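Local structure of glucan-binding protein C, GbpC (Streptococcus mutans UA159, 5UQZ) at residues E36-A41 with T297-A302; Q131-Y136 with K151-Y156; M199-Y204 with E310-T315; K248-S253 with A336-P341. The protein probably binds glucan at the streptococcal cell surface, supports sucrose-dependent and sucrose-independent adherence, and holds a calcium ion. One frame throughout, in Å; residues are numbered along the deposited sequence.

Contact 1: E36-A41 with T297-A302; sequences EAQKAA and TAYYGA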
# COMPACT_ATOMS: atom_id res chain seq x y z
N GLU A 36 17.58 -11.11 -10.72
CA GLU A 36 17.08 -12.40 -11.17
C GLU A 36 15.63 -12.60 -10.75
O GLU A 36 14.83 -13.17 -11.50
CB GLU A 36 17.98 -13.52 -10.67
CG GLU A 36 19.40 -13.50 -11.27
CD GLU A 36 19.43 -13.66 -12.79
OE1 GLU A 36 18.50 -14.26 -13.38
OE2 GLU A 36 20.44 -13.23 -13.40
N ALA A 37 15.28 -12.15 -9.53
CA ALA A 37 13.88 -12.29 -9.11
C ALA A 37 12.96 -11.40 -9.95
O ALA A 37 11.89 -11.86 -10.41
CB ALA A 37 13.78 -11.90 -7.65
N GLN A 38 13.36 -10.16 -10.20
CA GLN A 38 12.52 -9.27 -11.00
C GLN A 38 12.39 -9.77 -12.42
O GLN A 38 11.30 -9.72 -13.01
CB GLN A 38 13.14 -7.88 -11.05
CG GLN A 38 13.06 -7.14 -9.77
CD GLN A 38 13.80 -5.84 -9.82
OE1 GLN A 38 14.89 -5.68 -9.25
NE2 GLN A 38 13.20 -4.89 -10.49
N LYS A 39 13.51 -10.25 -12.98
CA LYS A 39 13.46 -10.74 -14.35
C LYS A 39 12.54 -11.95 -14.47
O LYS A 39 11.76 -12.04 -15.42
CB LYS A 39 14.88 -11.09 -14.79
CG LYS A 39 14.95 -11.55 -16.23
CD LYS A 39 14.72 -10.40 -17.21
CE LYS A 39 15.16 -10.75 -18.67
NZ LYS A 39 14.71 -9.72 -19.62
N ALA A 40 12.63 -12.90 -13.53
CA ALA A 40 11.76 -14.07 -13.58
C ALA A 40 10.30 -13.67 -13.49
O ALA A 40 9.46 -14.21 -14.22
CB ALA A 40 12.10 -15.02 -12.45
N ALA A 41 9.96 -12.76 -12.57
CA ALA A 41 8.58 -12.33 -12.44
C ALA A 41 8.09 -11.62 -13.71
O ALA A 41 6.96 -11.85 -14.16
CB ALA A 41 8.47 -11.40 -11.23
N THR A 297 9.58 -2.54 -7.92
CA THR A 297 9.37 -3.80 -7.21
C THR A 297 8.09 -3.80 -6.35
O THR A 297 7.91 -4.75 -5.59
CB THR A 297 10.59 -4.11 -6.34
OG1 THR A 297 10.86 -2.91 -5.59
CG2 THR A 297 11.82 -4.50 -7.20
N ALA A 298 7.21 -2.80 -6.51
CA ALA A 298 5.97 -2.78 -5.72
C ALA A 298 5.16 -4.08 -5.88
O ALA A 298 4.47 -4.49 -4.94
CB ALA A 298 5.14 -1.57 -6.09
N TYR A 299 5.25 -4.73 -7.04
CA TYR A 299 4.50 -5.97 -7.27
C TYR A 299 4.78 -7.00 -6.20
O TYR A 299 3.94 -7.86 -5.92
CB TYR A 299 4.83 -6.56 -8.67
CG TYR A 299 6.16 -7.27 -8.71
CD1 TYR A 299 7.36 -6.58 -8.94
CD2 TYR A 299 6.24 -8.63 -8.42
CE1 TYR A 299 8.59 -7.22 -8.92
CE2 TYR A 299 7.46 -9.28 -8.38
CZ TYR A 299 8.64 -8.56 -8.63
OH TYR A 299 9.86 -9.15 -8.60
N TYR A 300 5.97 -6.93 -5.59
CA TYR A 300 6.36 -7.99 -4.68
C TYR A 300 5.43 -8.06 -3.47
O TYR A 300 5.31 -9.13 -2.86
CB TYR A 300 7.80 -7.77 -4.24
CG TYR A 300 8.30 -8.73 -3.22
CD1 TYR A 300 8.48 -10.10 -3.52
CD2 TYR A 300 8.66 -8.29 -1.95
CE1 TYR A 300 8.93 -10.98 -2.56
CE2 TYR A 300 9.15 -9.17 -1.00
CZ TYR A 300 9.29 -10.50 -1.30
OH TYR A 300 9.77 -11.38 -0.33
N GLY A 301 4.84 -6.94 -3.07
CA GLY A 301 3.95 -6.92 -1.94
C GLY A 301 2.48 -6.82 -2.33
O GLY A 301 1.66 -6.46 -1.47
N ALA A 302 2.13 -7.17 -3.56
CA ALA A 302 0.81 -6.82 -4.07
C ALA A 302 -0.02 -8.03 -4.48
O ALA A 302 0.50 -9.05 -4.96
CB ALA A 302 0.94 -5.95 -5.30
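Tyr299 and Thr297 reach from the loop segment 297-302, Tyr299 from its 3-10 turn, onto one flank of the helical segment 36-41, and neither needs a polar bond to do so. The tyrosine comes in with its phenol end. Its OH lies 3.6 Å from Gln38 CA, and the ring carbon CE2 is 3.7 Å from Ala41 CB, so the hydroxyl and one corner of the ring settle against the backbone and a methyl group one turn further on. Ala37 O is the nearest polar atom of the helix, but at 3.8 Å from Tyr299 OH it is a neighbour and not a hydrogen-bond partner. Ala41 presents only a methyl to the ring.

Beside the tyrosine, the methyl CG2 of Thr297 sits over the face of the Gln38 amide, almost straight above CD at 3.5 Å. The glutamine chain runs extended past CG (chi2 174°), which carries the amide beyond the phenol to the threonine. The Gln38 amide plane is turned 33° from the Tyr299 ring.

In the second shell, Tyr300 N bonds to Thr297 O at 2.9 Å, one of the bonds that coil the turn and hold its two contacting residues together.

Helix 3-51 carries a predicted coiled coil, and here it packs against the glucan-binding domain through the loop between strands 260-263 and 303-306. Other parts of that loop extend the interface, with Thr275 against Ala37 and Phe276 against Gln38.

Contact 2: Q131-Y136 with K151-Y156; sequences QISVTY and KVKINY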
# COMPACT_ATOMS: atom_id res chain seq x y z
N GLN A 131 -21.73 1.59 10.23
CA GLN A 131 -21.38 1.79 8.83
C GLN A 131 -21.43 3.27 8.50
O GLN A 131 -22.35 3.99 8.93
CB GLN A 131 -22.35 1.00 7.94
CG GLN A 131 -22.07 1.13 6.43
CD GLN A 131 -23.09 0.33 5.63
OE1 GLN A 131 -23.08 -0.92 5.67
NE2 GLN A 131 -23.98 1.00 4.95
N ILE A 132 -20.45 3.73 7.74
CA ILE A 132 -20.46 5.07 7.21
C ILE A 132 -20.52 4.99 5.69
O ILE A 132 -20.16 3.98 5.08
CB ILE A 132 -19.26 5.89 7.68
CG1 ILE A 132 -17.99 5.48 7.00
CG2 ILE A 132 -19.16 5.81 9.21
CD1 ILE A 132 -16.77 6.35 7.28
N SER A 133 -21.03 6.05 5.07
CA SER A 133 -21.16 6.11 3.63
C SER A 133 -20.55 7.40 3.12
O SER A 133 -20.96 8.48 3.54
CB SER A 133 -22.65 5.98 3.31
OG SER A 133 -22.87 5.88 1.94
N VAL A 134 -19.61 7.27 2.20
CA VAL A 134 -18.91 8.44 1.68
C VAL A 134 -19.19 8.55 0.20
O VAL A 134 -18.95 7.61 -0.56
CB VAL A 134 -17.39 8.32 1.92
CG1 VAL A 134 -16.68 9.58 1.42
CG2 VAL A 134 -17.09 8.05 3.39
N THR A 135 -19.73 9.70 -0.22
CA THR A 135 -19.99 9.95 -1.64
C THR A 135 -18.97 10.94 -2.14
O THR A 135 -18.82 12.02 -1.57
CB THR A 135 -21.41 10.50 -1.82
OG1 THR A 135 -22.35 9.49 -1.32
CG2 THR A 135 -21.73 10.75 -3.26
N TYR A 136 -18.30 10.57 -3.24
CA TYR A 136 -17.26 11.39 -3.83
C TYR A 136 -17.75 11.87 -5.18
O TYR A 136 -18.21 11.06 -6.03
CB TYR A 136 -16.00 10.56 -4.07
CG TYR A 136 -15.41 9.84 -2.86
CD1 TYR A 136 -15.93 8.63 -2.42
CD2 TYR A 136 -14.30 10.39 -2.16
CE1 TYR A 136 -15.36 7.94 -1.37
CE2 TYR A 136 -13.72 9.68 -1.13
CZ TYR A 136 -14.24 8.45 -0.74
OH TYR A 136 -13.66 7.72 0.25
N LYS A 151 -19.41 9.82 -10.13
CA LYS A 151 -19.55 9.81 -8.69
C LYS A 151 -19.12 8.44 -8.23
O LYS A 151 -19.27 7.46 -8.99
CB LYS A 151 -21.06 10.06 -8.35
CG LYS A 151 -21.42 9.99 -6.89
CD LYS A 151 -22.85 10.46 -6.67
CE LYS A 151 -23.90 9.57 -7.25
NZ LYS A 151 -25.27 10.08 -6.85
N VAL A 152 -18.63 8.35 -7.01
CA VAL A 152 -18.27 7.08 -6.39
C VAL A 152 -18.89 7.09 -5.00
O VAL A 152 -18.79 8.10 -4.30
CB VAL A 152 -16.73 6.89 -6.28
CG1 VAL A 152 -16.38 5.50 -5.78
CG2 VAL A 152 -16.05 7.17 -7.65
N LYS A 153 -19.46 5.97 -4.58
CA LYS A 153 -19.86 5.80 -3.19
C LYS A 153 -19.04 4.69 -2.58
O LYS A 153 -18.93 3.61 -3.18
CB LYS A 153 -21.36 5.51 -3.05
CG LYS A 153 -21.81 5.38 -1.59
CD LYS A 153 -23.33 5.46 -1.43
CE LYS A 153 -24.08 4.32 -2.01
NZ LYS A 153 -25.50 4.41 -1.51
N ILE A 154 -18.46 4.95 -1.41
CA ILE A 154 -17.75 3.91 -0.67
C ILE A 154 -18.33 3.84 0.71
O ILE A 154 -18.35 4.85 1.44
CB ILE A 154 -16.22 4.14 -0.64
CG1 ILE A 154 -15.69 4.37 -2.06
CG2 ILE A 154 -15.56 2.91 0.04
CD1 ILE A 154 -14.17 4.55 -2.14
N ASN A 155 -18.80 2.65 1.10
CA ASN A 155 -19.21 2.39 2.46
C ASN A 155 -18.08 1.73 3.20
O ASN A 155 -17.38 0.88 2.65
CB ASN A 155 -20.43 1.45 2.45
CG ASN A 155 -21.65 2.11 1.87
OD1 ASN A 155 -21.74 3.34 1.79
ND2 ASN A 155 -22.58 1.31 1.38
N TYR A 156 -17.89 2.13 4.47
CA TYR A 156 -16.85 1.57 5.32
C TYR A 156 -17.47 1.20 6.66
O TYR A 156 -18.25 1.98 7.24
CB TYR A 156 -15.75 2.63 5.64
CG TYR A 156 -15.10 3.25 4.43
CD1 TYR A 156 -15.61 4.40 3.84
CD2 TYR A 156 -13.90 2.76 3.98
CE1 TYR A 156 -14.94 5.06 2.80
CE2 TYR A 156 -13.21 3.40 2.92
CZ TYR A 156 -13.72 4.56 2.35
OH TYR A 156 -13.04 5.15 1.32
O HOH W 1 -25.75 4.97 1.49
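Five antiparallel pairs, from Ile132 with Tyr156 to Tyr136 with Val152, join the two strands, which run at 165° to each other and alternate hydrogen-bonded with non-hydrogen-bonded pairs. These are neighbouring strands of the larger sheet of the beta-supersandwich, and six backbone bonds hold them, the shortest being Tyr136 N to Val152 O at 2.7 Å.

The two faces of the sheet differ sharply. On the face of Ser133, Thr135, Lys153 and Asn155 the side chains are mostly polar. In one of two conformers of Ser133, its OG donates to Asn155 OD1 over 2.8 Å, in the plane of the amide carbonyl. In that same conformer a water gives a hydrogen bond to OG and accepts one from Lys153 NZ, a bridge that is accordingly less certain. At the end of the strand pair the Gln131 and Asn155 amides stack with their planes 11° apart, NE2 of the first 3.8 Å from ND2 of the second. Thr135 CG2 rests on the aliphatic part of Lys151, 3.6 Å from its CD.

The other face is buried and mostly apolar. There Leu172 of strand 167-172, in the second sheet, touches Val134, Tyr136 and Tyr156. Val134 CG2 meets the edge of the Tyr156 ring, 3.7 Å from CE1, while Tyr136 CE1 lies the same 3.7 Å from Ile154 CG1. Both tyrosines have CG beside the backbone N (chi1 -56°), and their rings reach toward each other tip to tip across the intervening Val134 and Ile154 pair. There Tyr156 OH donates a hydrogen bond to Tyr136 OH, 2.9 Å away.

Contact 3: M199-Y204 with E310-T315; sequences MQIIFY and EPFTFT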
# COMPACT_ATOMS: atom_id res chain seq x y z
N MET A 199 -15.51 -2.83 3.28
CA MET A 199 -15.78 -1.75 2.35
C MET A 199 -16.58 -2.27 1.17
O MET A 199 -16.48 -3.44 0.78
CB MET A 199 -14.55 -1.03 1.91
CG MET A 199 -13.34 -1.62 1.63
SD MET A 199 -11.98 -0.30 1.56
CE MET A 199 -12.51 0.63 0.13
N GLN A 200 -17.31 -1.33 0.55
CA GLN A 200 -17.97 -1.62 -0.72
C GLN A 200 -17.94 -0.36 -1.56
O GLN A 200 -18.29 0.72 -1.06
CB GLN A 200 -19.41 -2.11 -0.51
CG GLN A 200 -20.03 -2.52 -1.81
CD GLN A 200 -21.44 -3.11 -1.66
OE1 GLN A 200 -22.08 -2.96 -0.61
NE2 GLN A 200 -21.93 -3.76 -2.70
N ILE A 201 -17.54 -0.49 -2.83
CA ILE A 201 -17.41 0.64 -3.76
C ILE A 201 -18.47 0.53 -4.83
O ILE A 201 -18.66 -0.55 -5.42
CB ILE A 201 -16.02 0.60 -4.41
CG1 ILE A 201 -14.90 0.67 -3.36
CG2 ILE A 201 -15.91 1.76 -5.42
CD1 ILE A 201 -13.51 0.34 -3.94
N ILE A 202 -19.16 1.64 -5.10
CA ILE A 202 -20.13 1.69 -6.19
C ILE A 202 -19.73 2.86 -7.09
O ILE A 202 -19.49 3.98 -6.61
CB ILE A 202 -21.57 1.91 -5.66
CG1 ILE A 202 -22.01 0.73 -4.77
CG2 ILE A 202 -22.53 2.05 -6.83
CD1 ILE A 202 -23.32 0.95 -4.11
N PHE A 203 -19.63 2.59 -8.39
CA PHE A 203 -19.35 3.62 -9.39
C PHE A 203 -20.66 4.02 -10.06
O PHE A 203 -21.50 3.17 -10.33
CB PHE A 203 -18.38 3.08 -10.45
CG PHE A 203 -17.06 2.59 -9.87
CD1 PHE A 203 -16.09 3.52 -9.46
CD2 PHE A 203 -16.79 1.24 -9.75
CE1 PHE A 203 -14.87 3.10 -8.98
CE2 PHE A 203 -15.56 0.83 -9.29
CZ PHE A 203 -14.59 1.73 -8.90
N TYR A 204 -20.79 5.30 -10.43
CA TYR A 204 -22.00 5.78 -11.08
C TYR A 204 -21.65 6.38 -12.44
O TYR A 204 -20.59 7.01 -12.60
CB TYR A 204 -22.69 6.90 -10.24
CG TYR A 204 -23.14 6.44 -8.90
CD1 TYR A 204 -22.26 6.30 -7.83
CD2 TYR A 204 -24.49 6.17 -8.66
CE1 TYR A 204 -22.69 5.87 -6.59
CE2 TYR A 204 -24.93 5.77 -7.39
CZ TYR A 204 -24.02 5.63 -6.37
OH TYR A 204 -24.41 5.26 -5.11
N GLU A 310 -19.09 -6.27 -4.84
CA GLU A 310 -19.52 -6.83 -3.57
C GLU A 310 -18.54 -6.48 -2.46
O GLU A 310 -17.36 -6.18 -2.72
CB GLU A 310 -19.63 -8.34 -3.76
CG GLU A 310 -20.70 -8.69 -4.82
CD GLU A 310 -21.64 -9.81 -4.43
OE1 GLU A 310 -21.57 -10.41 -3.32
OE2 GLU A 310 -22.48 -10.12 -5.28
N PRO A 311 -18.97 -6.51 -1.20
CA PRO A 311 -18.06 -6.05 -0.11
C PRO A 311 -16.82 -6.93 0.03
O PRO A 311 -16.80 -8.14 -0.31
CB PRO A 311 -18.95 -6.18 1.14
CG PRO A 311 -20.36 -6.05 0.59
CD PRO A 311 -20.35 -6.77 -0.75
N PHE A 312 -15.77 -6.30 0.54
CA PHE A 312 -14.53 -6.98 0.87
C PHE A 312 -14.01 -6.36 2.16
O PHE A 312 -14.43 -5.29 2.56
CB PHE A 312 -13.52 -6.88 -0.29
CG PHE A 312 -13.19 -5.50 -0.70
CD1 PHE A 312 -14.02 -4.83 -1.62
CD2 PHE A 312 -12.07 -4.84 -0.19
CE1 PHE A 312 -13.75 -3.51 -2.01
CE2 PHE A 312 -11.80 -3.54 -0.61
CZ PHE A 312 -12.64 -2.88 -1.51
N THR A 313 -13.07 -7.05 2.81
CA THR A 313 -12.62 -6.61 4.13
C THR A 313 -11.11 -6.64 4.22
O THR A 313 -10.49 -7.66 3.91
CB THR A 313 -13.20 -7.55 5.20
OG1 THR A 313 -14.62 -7.53 5.11
CG2 THR A 313 -12.77 -7.14 6.61
N PHE A 314 -10.49 -5.56 4.66
CA PHE A 314 -9.06 -5.58 4.92
C PHE A 314 -8.81 -5.61 6.41
O PHE A 314 -9.63 -5.10 7.21
CB PHE A 314 -8.32 -4.42 4.25
CG PHE A 314 -8.62 -3.03 4.80
CD1 PHE A 314 -7.91 -2.57 5.93
CD2 PHE A 314 -9.49 -2.19 4.16
CE1 PHE A 314 -8.13 -1.29 6.41
CE2 PHE A 314 -9.71 -0.88 4.66
CZ PHE A 314 -9.02 -0.43 5.78
N THR A 315 -7.71 -6.25 6.80
CA THR A 315 -7.34 -6.30 8.20
C THR A 315 -5.85 -6.06 8.38
O THR A 315 -5.04 -6.34 7.49
CB THR A 315 -7.73 -7.63 8.92
OG1 THR A 315 -6.90 -8.69 8.46
CG2 THR A 315 -9.18 -8.02 8.65
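Met199 and Phe312 make the one beta bridge between these two segments, whose strand axes run 133° apart in their N-to-C directions. The bridge is a hydrogen-bonded antiparallel pair: Met199 N gives to Phe312 O at 2.8 Å, and Phe312 N returns a bond to Met199 O at 3.0 Å. The rest of the contact is mostly side chain.

On the buried side, the methionine sulfur touches two phenylalanine rings and makes a Met-aromatic contact with each. Met199 SD stands at the edge of the Phe314 ring, 3.9 Å from CE2 and 86° off the ring normal. Toward Phe312 the same sulfur is oblique, 4.8 Å from the centre of the ring. The methionine CG lies over a face of the Phe312 ring, although the closeness of that approach is doubtful because the CB-CG bond of Met199 is unusually short. Ile201 CD1 completes the group at the edge of the Phe312 ring, 4.1 Å from CZ.

On the outer side, Gln200 lies alongside Pro311 and points the same way. Its chain is extended from CG outward, and OE1 comes to 3.7 Å from Pro311 CG. The amide also has a polar anchor, because NE2 hydrogen-bonds to Gly309 O just before the segment.

Strand 194-204 pairs with strand 151-160 as well as with 312-319, and 312-319 goes on to pair with 233-240, so this bridge lies in the middle of the large sheet. Strand 325-329 of the second sheet covers its buried side: Phe329 touches Met199 and Phe312 and stacks on Phe314.

Contact 4: K248-S253 with A336-P341; sequences KIPGSS and AVPKDP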
# COMPACT_ATOMS: atom_id res chain seq x y z
N LYS A 248 -3.74 -13.34 -8.93
CA LYS A 248 -2.39 -13.50 -8.41
C LYS A 248 -1.41 -12.70 -9.26
O LYS A 248 -1.43 -12.76 -10.50
CB LYS A 248 -2.07 -15.00 -8.46
CG LYS A 248 -0.60 -15.35 -8.15
CD LYS A 248 -0.22 -15.06 -6.72
CE LYS A 248 1.29 -15.14 -6.44
NZ LYS A 248 1.91 -16.32 -6.91
N ILE A 249 -0.48 -12.01 -8.61
CA ILE A 249 0.55 -11.23 -9.31
C ILE A 249 1.82 -12.08 -9.39
O ILE A 249 2.30 -12.55 -8.35
CB ILE A 249 0.84 -9.91 -8.59
CG1 ILE A 249 -0.44 -9.04 -8.47
CG2 ILE A 249 1.99 -9.17 -9.29
CD1 ILE A 249 -0.96 -8.57 -9.74
N PRO A 250 2.34 -12.38 -10.58
CA PRO A 250 3.53 -13.26 -10.67
C PRO A 250 4.70 -12.70 -9.87
O PRO A 250 4.98 -11.50 -9.91
CB PRO A 250 3.87 -13.28 -12.17
CG PRO A 250 2.83 -12.55 -12.81
CD PRO A 250 1.88 -11.87 -11.89
N GLY A 251 5.36 -13.58 -9.13
CA GLY A 251 6.50 -13.20 -8.31
C GLY A 251 6.15 -12.53 -7.01
O GLY A 251 7.07 -12.20 -6.25
N SER A 252 4.88 -12.28 -6.75
CA SER A 252 4.53 -11.61 -5.50
C SER A 252 4.62 -12.54 -4.31
O SER A 252 4.41 -13.77 -4.42
CB SER A 252 3.10 -11.09 -5.62
OG SER A 252 2.73 -10.51 -4.39
N SER A 253 4.91 -11.95 -3.14
CA SER A 253 4.82 -12.65 -1.85
C SER A 253 3.38 -12.92 -1.43
O SER A 253 3.18 -13.70 -0.49
CB SER A 253 5.51 -11.78 -0.80
OG SER A 253 4.79 -10.56 -0.59
N ALA A 336 -0.16 -3.26 -9.37
CA ALA A 336 1.30 -3.34 -9.34
C ALA A 336 1.72 -4.69 -9.95
O ALA A 336 1.50 -5.75 -9.35
CB ALA A 336 1.76 -3.26 -7.88
N VAL A 337 2.36 -4.62 -11.11
CA VAL A 337 2.82 -5.83 -11.82
C VAL A 337 4.33 -5.76 -11.99
O VAL A 337 4.93 -4.68 -11.91
CB VAL A 337 2.12 -6.00 -13.18
CG1 VAL A 337 0.63 -6.23 -12.98
CG2 VAL A 337 2.43 -4.82 -14.08
N PRO A 338 4.98 -6.89 -12.22
CA PRO A 338 6.43 -6.84 -12.50
C PRO A 338 6.71 -6.04 -13.76
O PRO A 338 5.97 -6.11 -14.74
CB PRO A 338 6.79 -8.30 -12.72
CG PRO A 338 5.67 -9.11 -12.40
CD PRO A 338 4.44 -8.27 -12.24
N LYS A 339 7.85 -5.34 -13.74
CA LYS A 339 8.26 -4.46 -14.83
C LYS A 339 9.63 -4.93 -15.32
O LYS A 339 10.28 -5.81 -14.74
CB LYS A 339 8.38 -3.02 -14.34
CG LYS A 339 7.18 -2.47 -13.63
CD LYS A 339 6.04 -2.26 -14.51
CE LYS A 339 4.85 -1.76 -13.70
NZ LYS A 339 3.72 -1.42 -14.61
N ASP A 340 10.07 -4.31 -16.41
CA ASP A 340 11.33 -4.69 -17.02
C ASP A 340 12.48 -4.22 -16.13
O ASP A 340 12.62 -3.01 -15.91
CB ASP A 340 11.38 -3.96 -18.37
CG ASP A 340 12.61 -4.30 -19.18
OD1 ASP A 340 13.54 -4.95 -18.69
OD2 ASP A 340 12.64 -3.87 -20.35
N PRO A 341 13.32 -5.11 -15.62
CA PRO A 341 14.45 -4.68 -14.78
C PRO A 341 15.63 -4.15 -15.57
O PRO A 341 16.62 -3.72 -14.96
CB PRO A 341 14.85 -5.96 -14.04
CG PRO A 341 14.51 -7.05 -15.01
CD PRO A 341 13.26 -6.58 -15.77
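Ile249 meets segment 336-341 branch by branch. Its CB is directed toward that segment, but the branches beyond CB do the touching. CG2, anti to the backbone N, comes to 3.5 Å from Ala336 O and is also 3.9 Å from Pro338 CD, which lets one methyl fill the corner between a carbonyl and a proline ring. CG1, on the other branch, is 3.9 Å from the same Ala336 O. At the tip, chi2 of -66° turns CD1 back, leaving it 3.8 Å from that oxygen and 4.3 Å from Val337 CG1. Three carbons of one isoleucine thus lie against one side of a single carbonyl oxygen.

Pro250 adds the neighbouring part of the surface. Its carbonyl O lies 3.5 Å from Pro338 CG, and the two proline rings approach more loosely through their CD atoms. Ile249 and Pro250 are the first two residues of a type II beta turn, closed by Ser252 N bonding to Ile249 O at 3.0 Å. Gly251 fills the third position with a positive phi of 79°, as expected of this turn.

Neither segment forms a helix or strand, and helix 3-51 lies close to each: Glu48 touches Pro250, and Tyr45 touches Val337. Ile249 also packs on Tyr299.

Chemically this is a buried meeting of aliphatic groups and proline rings, joined by van der Waals packing with no polar bond between the segments. It buries the carbonyl oxygen of Ala336 without a hydrogen-bond partner anywhere in the model, a burial that probably costs some stability, offset by the apolar packing around it.

The four contacts fall into two touching pairs. Contacts 1 and 4 have centres about 4 Å apart and share polar links, Ser252 OG to Ala302 O and Ser253 OG to Tyr300 O, both 2.7 Å, so the loops beside helix 3-51 form one continuous junction. Contacts 2 and 3, with centres about 9 Å apart, join consecutive strands of the large sheet through backbone bonds such as Ile202 N to Lys153 O. Contacts 1 and 2 lie about 33 Å apart, centre to centre, on opposite sides of the chain's centre. The calcium ion, held by Ser224, Asn226 and Glu237, is about 9 Å from the Phe314 side chain and about 12 Å from that of Ala336.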